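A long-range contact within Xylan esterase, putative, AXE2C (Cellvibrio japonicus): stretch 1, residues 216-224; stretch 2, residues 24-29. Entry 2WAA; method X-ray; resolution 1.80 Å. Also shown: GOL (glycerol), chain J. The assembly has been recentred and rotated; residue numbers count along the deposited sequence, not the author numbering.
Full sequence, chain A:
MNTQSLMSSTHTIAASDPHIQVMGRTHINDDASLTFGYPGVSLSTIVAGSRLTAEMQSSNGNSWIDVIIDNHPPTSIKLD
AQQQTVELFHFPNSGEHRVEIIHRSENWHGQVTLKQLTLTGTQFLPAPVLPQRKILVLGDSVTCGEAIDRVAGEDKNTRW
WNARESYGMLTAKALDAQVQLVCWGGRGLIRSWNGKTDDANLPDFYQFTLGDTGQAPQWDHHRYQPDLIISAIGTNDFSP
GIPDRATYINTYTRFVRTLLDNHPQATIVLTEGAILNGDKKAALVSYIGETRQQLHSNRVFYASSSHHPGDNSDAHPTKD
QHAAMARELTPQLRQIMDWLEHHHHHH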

# COMPACT_ATOMS: atom_id res chain seq x y z
N ALA A 216 10.95 -7.13 -13.45
CA ALA A 216 9.76 -7.03 -12.60
C ALA A 216 8.53 -7.50 -13.40
O ALA A 216 8.31 -7.06 -14.50
CB ALA A 216 9.57 -5.57 -12.10
N PRO A 217 7.71 -8.36 -12.80
CA PRO A 217 6.45 -8.80 -13.41
C PRO A 217 5.46 -7.66 -13.66
O PRO A 217 5.29 -6.80 -12.77
CB PRO A 217 5.88 -9.80 -12.41
CG PRO A 217 6.75 -9.77 -11.22
CD PRO A 217 7.89 -8.81 -11.41
N GLN A 218 4.82 -7.68 -14.84
CA GLN A 218 3.75 -6.77 -15.21
C GLN A 218 2.49 -7.09 -14.45
O GLN A 218 2.00 -8.23 -14.41
CB GLN A 218 3.41 -6.85 -16.69
CG GLN A 218 4.49 -6.24 -17.58
CD GLN A 218 4.53 -4.74 -17.43
OE1 GLN A 218 3.53 -4.06 -17.64
NE2 GLN A 218 5.67 -4.23 -17.02
N TRP A 219 1.95 -6.06 -13.83
CA TRP A 219 0.65 -6.15 -13.16
C TRP A 219 -0.48 -6.05 -14.18
O TRP A 219 -0.62 -5.02 -14.92
CB TRP A 219 0.52 -5.02 -12.10
CG TRP A 219 -0.81 -5.01 -11.44
CD1 TRP A 219 -1.82 -4.10 -11.64
CD2 TRP A 219 -1.29 -5.95 -10.48
NE1 TRP A 219 -2.90 -4.42 -10.84
CE2 TRP A 219 -2.60 -5.55 -10.12
CE3 TRP A 219 -0.74 -7.09 -9.88
CZ2 TRP A 219 -3.38 -6.26 -9.22
CZ3 TRP A 219 -1.50 -7.80 -8.98
CH2 TRP A 219 -2.81 -7.37 -8.64
N ASP A 220 -1.31 -7.09 -14.22
CA ASP A 220 -2.50 -7.04 -15.06
C ASP A 220 -3.62 -6.26 -14.36
O ASP A 220 -4.11 -6.67 -13.31
CB ASP A 220 -2.93 -8.48 -15.31
CG ASP A 220 -4.18 -8.58 -16.17
OD1 ASP A 220 -4.71 -7.54 -16.63
OD2 ASP A 220 -4.62 -9.74 -16.36
N HIS A 221 -4.03 -5.12 -14.94
CA HIS A 221 -5.01 -4.24 -14.27
C HIS A 221 -6.39 -4.82 -14.12
O HIS A 221 -7.20 -4.36 -13.33
CB HIS A 221 -5.06 -2.91 -15.01
CG HIS A 221 -3.79 -2.16 -14.89
ND1 HIS A 221 -3.37 -1.63 -13.68
CD2 HIS A 221 -2.83 -1.87 -15.78
CE1 HIS A 221 -2.21 -1.04 -13.85
NE2 HIS A 221 -1.85 -1.18 -15.11
N HIS A 222 -6.68 -5.86 -14.90
CA HIS A 222 -7.96 -6.53 -14.79
C HIS A 222 -8.07 -7.15 -13.40
O HIS A 222 -9.15 -7.47 -12.93
CB HIS A 222 -8.05 -7.62 -15.87
CG HIS A 222 -9.38 -8.31 -15.91
ND1 HIS A 222 -9.67 -9.43 -15.14
CD2 HIS A 222 -10.50 -8.05 -16.63
CE1 HIS A 222 -10.92 -9.81 -15.37
NE2 HIS A 222 -11.45 -8.99 -16.27
N ARG A 223 -6.93 -7.33 -12.74
CA ARG A 223 -6.94 -7.97 -11.42
C ARG A 223 -7.37 -7.01 -10.31
O ARG A 223 -7.62 -7.46 -9.18
CB ARG A 223 -5.54 -8.52 -11.06
CG ARG A 223 -5.00 -9.63 -12.03
CD ARG A 223 -3.51 -10.00 -11.69
NE ARG A 223 -3.43 -10.69 -10.40
CZ ARG A 223 -2.30 -10.96 -9.76
NH1 ARG A 223 -1.13 -10.65 -10.31
NH2 ARG A 223 -2.34 -11.61 -8.59
N TYR A 224 -7.36 -5.70 -10.57
CA TYR A 224 -7.91 -4.75 -9.57
C TYR A 224 -8.38 -3.49 -10.29
O TYR A 224 -7.56 -2.72 -10.79
CB TYR A 224 -6.82 -4.38 -8.55
CG TYR A 224 -7.31 -3.59 -7.35
CD1 TYR A 224 -8.02 -4.21 -6.33
CD2 TYR A 224 -7.08 -2.23 -7.26
CE1 TYR A 224 -8.50 -3.49 -5.22
CE2 TYR A 224 -7.55 -1.48 -6.13
CZ TYR A 224 -8.24 -2.13 -5.13
OH TYR A 224 -8.67 -1.45 -4.01
C1 GOL J . -3.50 -14.31 -4.96
O1 GOL J . -3.44 -13.52 -6.09
C2 GOL J . -4.29 -15.60 -5.19
O2 GOL J . -5.46 -15.39 -4.44
C3 GOL J . -4.75 -15.66 -6.65
O3 GOL J . -5.55 -16.80 -6.88
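Stretch 2 24-29: GRTHIN

Stretch 2 is an extended segment that runs antiparallel to stretch 1, as the nearest CA atoms establish: the CA of Arg-25 lies 7.8 Å from the CA of Trp-219, and the CA of His-27 lies 7.6 Å from the CA of Pro-217, so residue numbers rise along one stretch as they fall along the other. No backbone hydrogen bonds join the two. At this separation side chains fill the gap, and together the stretches bury 383 Å². From Arg-25 to Ile-28 the phi/psi pairs stay in the extended region (phi from -132° to -72°, psi from 114° to 151°), with strand geometry at His-27 and Ile-28. Gly-24, at 116/161, adopts angles that would jam a CB against the preceding carbonyl oxygen.

The largest areas belong to Trp-219 (82 Å²) and Arg-25 (81 Å²), which stack on each other. The CA-to-CB bond of Trp-219 points toward stretch 2, and with chi1 of 177° (t) and chi2 of -106°, one indole face lies against Arg-25. The CA-to-CB bond of Arg-25 points sideways, but its m, t, t side chain extends along that face. Two positions document the fit: Arg-25 CG stands 3.5 Å from the centroid of the Trp-219 six-membered ring, 2° off the normal, a CH-pi contact, while Arg-25 CZ stands 3.7 Å from the centroid of the five-membered ring, 26° off the normal, a cation-pi contact. The guanidinium is stacked flat, its plane 7° from that of the indole, and the closest atoms, Arg-25 CZ and Trp-219 CD1, are 3.4 Å apart. Such stacking leaves the guanidinium nitrogens free in its plane, and all three are hydrogen-bonded elsewhere in the structure. Arg-25 NH2 also comes within 4.0 Å of His-221 CE1.

Arg-223 (58 Å²) supplies the polar part of the contact. It lies in the 3-10 segment 221-223, and its CA-to-CB bond points toward stretch 2. Both terminal nitrogens donate to one acceptor: Arg-223 NH1 and Arg-223 NH2 are each 3.0 Å from Thr-26 O, with N-H...O angles of 136° and 137°. The near-equal values describe a bifurcated arrangement in which the carbonyl oxygen sits at the guanidinium edge, between the two donors. The same Thr-26 O approaches the indole edge, 3.8 Å from Trp-219 CZ3. A glycerol, probably from the crystallisation liquor, extends the network: GOL O1 donates to Thr-26 OG1 at 2.9 Å and accepts a weak hydrogen bond from Arg-223 NH2 at 3.3 Å.

Towards the other end of the register, Pro-217 CB packs 3.6 Å from His-27 ND1.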

# COMPACT_ATOMS: atom_id res chain seq x y z
N GLY A 24 -4.40 -6.36 -2.43
CA GLY A 24 -3.04 -5.80 -2.69
C GLY A 24 -2.37 -6.62 -3.78
O GLY A 24 -2.80 -7.75 -4.08
N ARG A 25 -1.36 -6.06 -4.42
CA ARG A 25 -0.69 -6.78 -5.50
C ARG A 25 0.17 -7.96 -5.07
O ARG A 25 1.08 -7.82 -4.23
CB ARG A 25 0.18 -5.80 -6.28
CG ARG A 25 -0.69 -4.75 -6.99
CD ARG A 25 0.14 -3.89 -7.97
NE ARG A 25 -0.66 -2.86 -8.62
CZ ARG A 25 -0.17 -2.00 -9.52
NH1 ARG A 25 1.08 -2.09 -9.92
NH2 ARG A 25 -0.94 -1.06 -10.06
N THR A 26 -0.08 -9.12 -5.67
CA THR A 26 0.74 -10.31 -5.43
C THR A 26 1.13 -10.96 -6.77
O THR A 26 0.40 -10.87 -7.77
CB THR A 26 -0.03 -11.36 -4.57
OG1 THR A 26 -1.22 -11.78 -5.27
CG2 THR A 26 -0.39 -10.76 -3.20
N HIS A 27 2.28 -11.63 -6.78
CA HIS A 27 2.71 -12.42 -7.94
C HIS A 27 2.49 -13.90 -7.59
O HIS A 27 2.88 -14.35 -6.52
CB HIS A 27 4.18 -12.19 -8.21
CG HIS A 27 4.64 -12.92 -9.43
ND1 HIS A 27 4.30 -12.50 -10.70
CD2 HIS A 27 5.33 -14.08 -9.58
CE1 HIS A 27 4.81 -13.35 -11.59
NE2 HIS A 27 5.43 -14.31 -10.94
N ILE A 28 1.80 -14.63 -8.47
CA ILE A 28 1.49 -16.03 -8.21
C ILE A 28 2.61 -16.86 -8.83
O ILE A 28 2.82 -16.81 -10.08
CB ILE A 28 0.18 -16.44 -8.85
CG1 ILE A 28 -0.96 -15.55 -8.32
CG2 ILE A 28 -0.13 -17.95 -8.56
CD1 ILE A 28 -2.30 -15.83 -9.04
N ASN A 29 3.40 -17.53 -7.98
CA ASN A 29 4.50 -18.35 -8.50
C ASN A 29 4.06 -19.72 -9.00
O ASN A 29 2.96 -20.15 -8.73
CB ASN A 29 5.60 -18.54 -7.45
CG ASN A 29 6.15 -17.22 -6.98
OD1 ASN A 29 6.67 -16.44 -7.77
ND2 ASN A 29 6.05 -16.97 -5.69